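Local atomic coordinates of O-methyltransferase (Bacillus halodurans, PDB entry 2GPY), a protein that probably transfers a methyl group to a hydroxyl oxygen of a substrate not yet identified. Residues 141-146 with 188-193. Sequence-based numbering, arbitrary orientation.
Sequences RFFDMY and NQWLLE. With ZN (zinc ion), chain J.
F143, on helix 139-146, meets W190 and L191 of helix 189-193 in a buried contact between two helices of the Rossmann-like domain: helix 139-146 lies on strands 57-61 and 127-133, helix 189-193 on strand 197-202. Walking along 141-146, F143 is the residue whose side chain points at 188-193. CG stands anti to the backbone N (chi1 -173°), which carries the ring toward helix 189-193. W190 drives the edge of its six-membered ring at one face of this phenyl, a T-shaped stack with centroids 5.0 Å apart and planes at 80°. The leading atom is W190 CH2, 3.5 Å from F143 CG, so the indole bears on the root of the ring; CZ3 of W190 follows, 3.7 Å from F143 CD1. At the far end of the phenyl L191 takes over, its CD1 3.6 Å from F143 CE2 in an oblique approach. With an alanine in place of F143, the indole edge and the L191 methyl would probably lose the aromatic surface they share, opening a gap between the helices. One residue on, D144 leaves the apolar patch: its OD1 binds the zinc ion at 2.1 Å, while OD2 stays 3.2 Å from the metal and receives a weak hydrogen bond from the zinc-bound water. H194, directly after 188-193, is a second protein ligand and also meets the F143 ring, so the zinc links helix 139-146 to the residue that follows the second segment. No hydrogen bond crosses between the segments; the chemistry is aromatic and aliphatic packing in the interior, with zinc coordination by D144 and the neighbouring H194 at its margin.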
# COMPACT_ATOMS: atom_id res chain seq x y z
N ARG B 141 2.05 -2.71 -23.61
CA ARG B 141 1.15 -3.70 -24.20
C ARG B 141 0.68 -4.67 -23.13
O ARG B 141 -0.49 -5.04 -23.11
CB ARG B 141 1.81 -4.46 -25.37
CG ARG B 141 2.07 -3.58 -26.58
CD ARG B 141 2.46 -4.45 -27.76
NE ARG B 141 1.30 -4.71 -28.61
CZ ARG B 141 1.29 -5.61 -29.59
NH1 ARG B 141 2.36 -6.37 -29.83
NH2 ARG B 141 0.19 -5.77 -30.33
N PHE B 142 1.58 -5.06 -22.21
CA PHE B 142 1.20 -5.93 -21.11
C PHE B 142 0.18 -5.28 -20.19
O PHE B 142 -0.78 -5.93 -19.74
CB PHE B 142 2.41 -6.33 -20.24
CG PHE B 142 3.40 -7.22 -20.93
CD1 PHE B 142 3.00 -8.06 -21.97
CD2 PHE B 142 4.73 -7.22 -20.53
CE1 PHE B 142 3.92 -8.90 -22.60
CE2 PHE B 142 5.67 -8.05 -21.18
CZ PHE B 142 5.25 -8.88 -22.20
N PHE B 143 0.40 -4.00 -19.90
CA PHE B 143 -0.54 -3.23 -19.09
C PHE B 143 -1.94 -3.25 -19.74
O PHE B 143 -2.91 -3.61 -19.09
CB PHE B 143 -0.06 -1.79 -18.87
CG PHE B 143 -0.93 -1.01 -17.89
CD1 PHE B 143 -2.13 -0.42 -18.28
CD2 PHE B 143 -0.56 -0.89 -16.57
CE1 PHE B 143 -2.93 0.28 -17.36
CE2 PHE B 143 -1.34 -0.19 -15.64
CZ PHE B 143 -2.52 0.42 -16.05
N ASP B 144 -2.02 -2.87 -21.01
CA ASP B 144 -3.32 -2.76 -21.69
C ASP B 144 -4.05 -4.11 -21.76
O ASP B 144 -5.27 -4.18 -21.61
CB ASP B 144 -3.13 -2.18 -23.10
CG ASP B 144 -2.98 -0.65 -23.07
OD1 ASP B 144 -3.14 -0.06 -21.99
OD2 ASP B 144 -2.71 -0.04 -24.12
N MSE B 145 -3.28 -5.16 -22.01
CA MSE B 145 -3.81 -6.51 -22.23
C MSE B 145 -4.31 -7.18 -20.96
O MSE B 145 -5.33 -7.88 -20.99
CB MSE B 145 -2.74 -7.41 -22.86
CG MSE B 145 -3.17 -8.85 -22.96
SE MSE B 145 -2.22 -9.87 -24.32
CE MSE B 145 -2.72 -8.82 -25.89
N TYR B 146 -3.58 -6.99 -19.86
CA TYR B 146 -3.84 -7.71 -18.61
C TYR B 146 -4.54 -6.90 -17.53
O TYR B 146 -5.04 -7.45 -16.56
CB TYR B 146 -2.54 -8.33 -18.08
CG TYR B 146 -2.15 -9.51 -18.94
CD1 TYR B 146 -2.84 -10.70 -18.83
CD2 TYR B 146 -1.17 -9.40 -19.93
CE1 TYR B 146 -2.54 -11.80 -19.66
CE2 TYR B 146 -0.86 -10.48 -20.77
CZ TYR B 146 -1.56 -11.68 -20.62
OH TYR B 146 -1.28 -12.78 -21.41
N ASN B 188 6.83 8.11 -17.48
CA ASN B 188 5.68 7.57 -16.75
C ASN B 188 4.36 8.30 -16.98
O ASN B 188 3.33 7.91 -16.43
CB ASN B 188 5.99 7.51 -15.25
CG ASN B 188 7.04 6.48 -14.92
OD1 ASN B 188 7.19 5.48 -15.63
ND2 ASN B 188 7.78 6.71 -13.84
N GLN B 189 4.37 9.36 -17.79
CA GLN B 189 3.14 10.13 -17.94
C GLN B 189 1.93 9.28 -18.33
O GLN B 189 0.86 9.48 -17.75
CB GLN B 189 3.30 11.37 -18.83
CG GLN B 189 3.71 12.64 -18.05
CD GLN B 189 2.98 12.79 -16.69
OE1 GLN B 189 3.60 12.65 -15.63
NE2 GLN B 189 1.68 13.05 -16.73
N TRP B 190 2.13 8.28 -19.23
CA TRP B 190 0.94 7.56 -19.74
C TRP B 190 0.34 6.77 -18.60
O TRP B 190 -0.88 6.66 -18.49
CB TRP B 190 1.26 6.65 -20.94
CG TRP B 190 2.01 5.41 -20.58
CD1 TRP B 190 3.35 5.19 -20.69
CD2 TRP B 190 1.46 4.19 -20.01
NE1 TRP B 190 3.68 3.92 -20.23
CE2 TRP B 190 2.53 3.30 -19.81
CE3 TRP B 190 0.16 3.78 -19.67
CZ2 TRP B 190 2.35 2.02 -19.27
CZ3 TRP B 190 -0.01 2.50 -19.13
CH2 TRP B 190 1.08 1.64 -18.94
N LEU B 191 1.20 6.24 -17.74
CA LEU B 191 0.74 5.45 -16.63
C LEU B 191 -0.00 6.35 -15.64
O LEU B 191 -1.09 6.01 -15.17
CB LEU B 191 1.92 4.77 -15.93
CG LEU B 191 1.51 3.95 -14.72
CD1 LEU B 191 0.49 2.86 -15.11
CD2 LEU B 191 2.76 3.34 -14.09
N LEU B 192 0.59 7.51 -15.35
CA LEU B 192 0.06 8.38 -14.31
C LEU B 192 -1.30 9.01 -14.64
O LEU B 192 -2.03 9.39 -13.72
CB LEU B 192 1.10 9.44 -13.93
CG LEU B 192 2.37 8.81 -13.33
CD1 LEU B 192 3.54 9.78 -13.27
CD2 LEU B 192 2.09 8.20 -11.96
N GLU B 193 -1.64 9.11 -15.93
CA GLU B 193 -2.90 9.74 -16.36
C GLU B 193 -3.91 8.79 -17.03
O GLU B 193 -4.95 9.23 -17.55
CB GLU B 193 -2.64 10.99 -17.22
CG GLU B 193 -1.85 10.78 -18.50
CD GLU B 193 -1.67 12.10 -19.27
OE1 GLU B 193 -1.67 13.19 -18.65
OE2 GLU B 193 -1.55 12.05 -20.52
ZN ZN J . -4.00 1.83 -21.91
O HOH W 1 -2.38 2.90 -22.65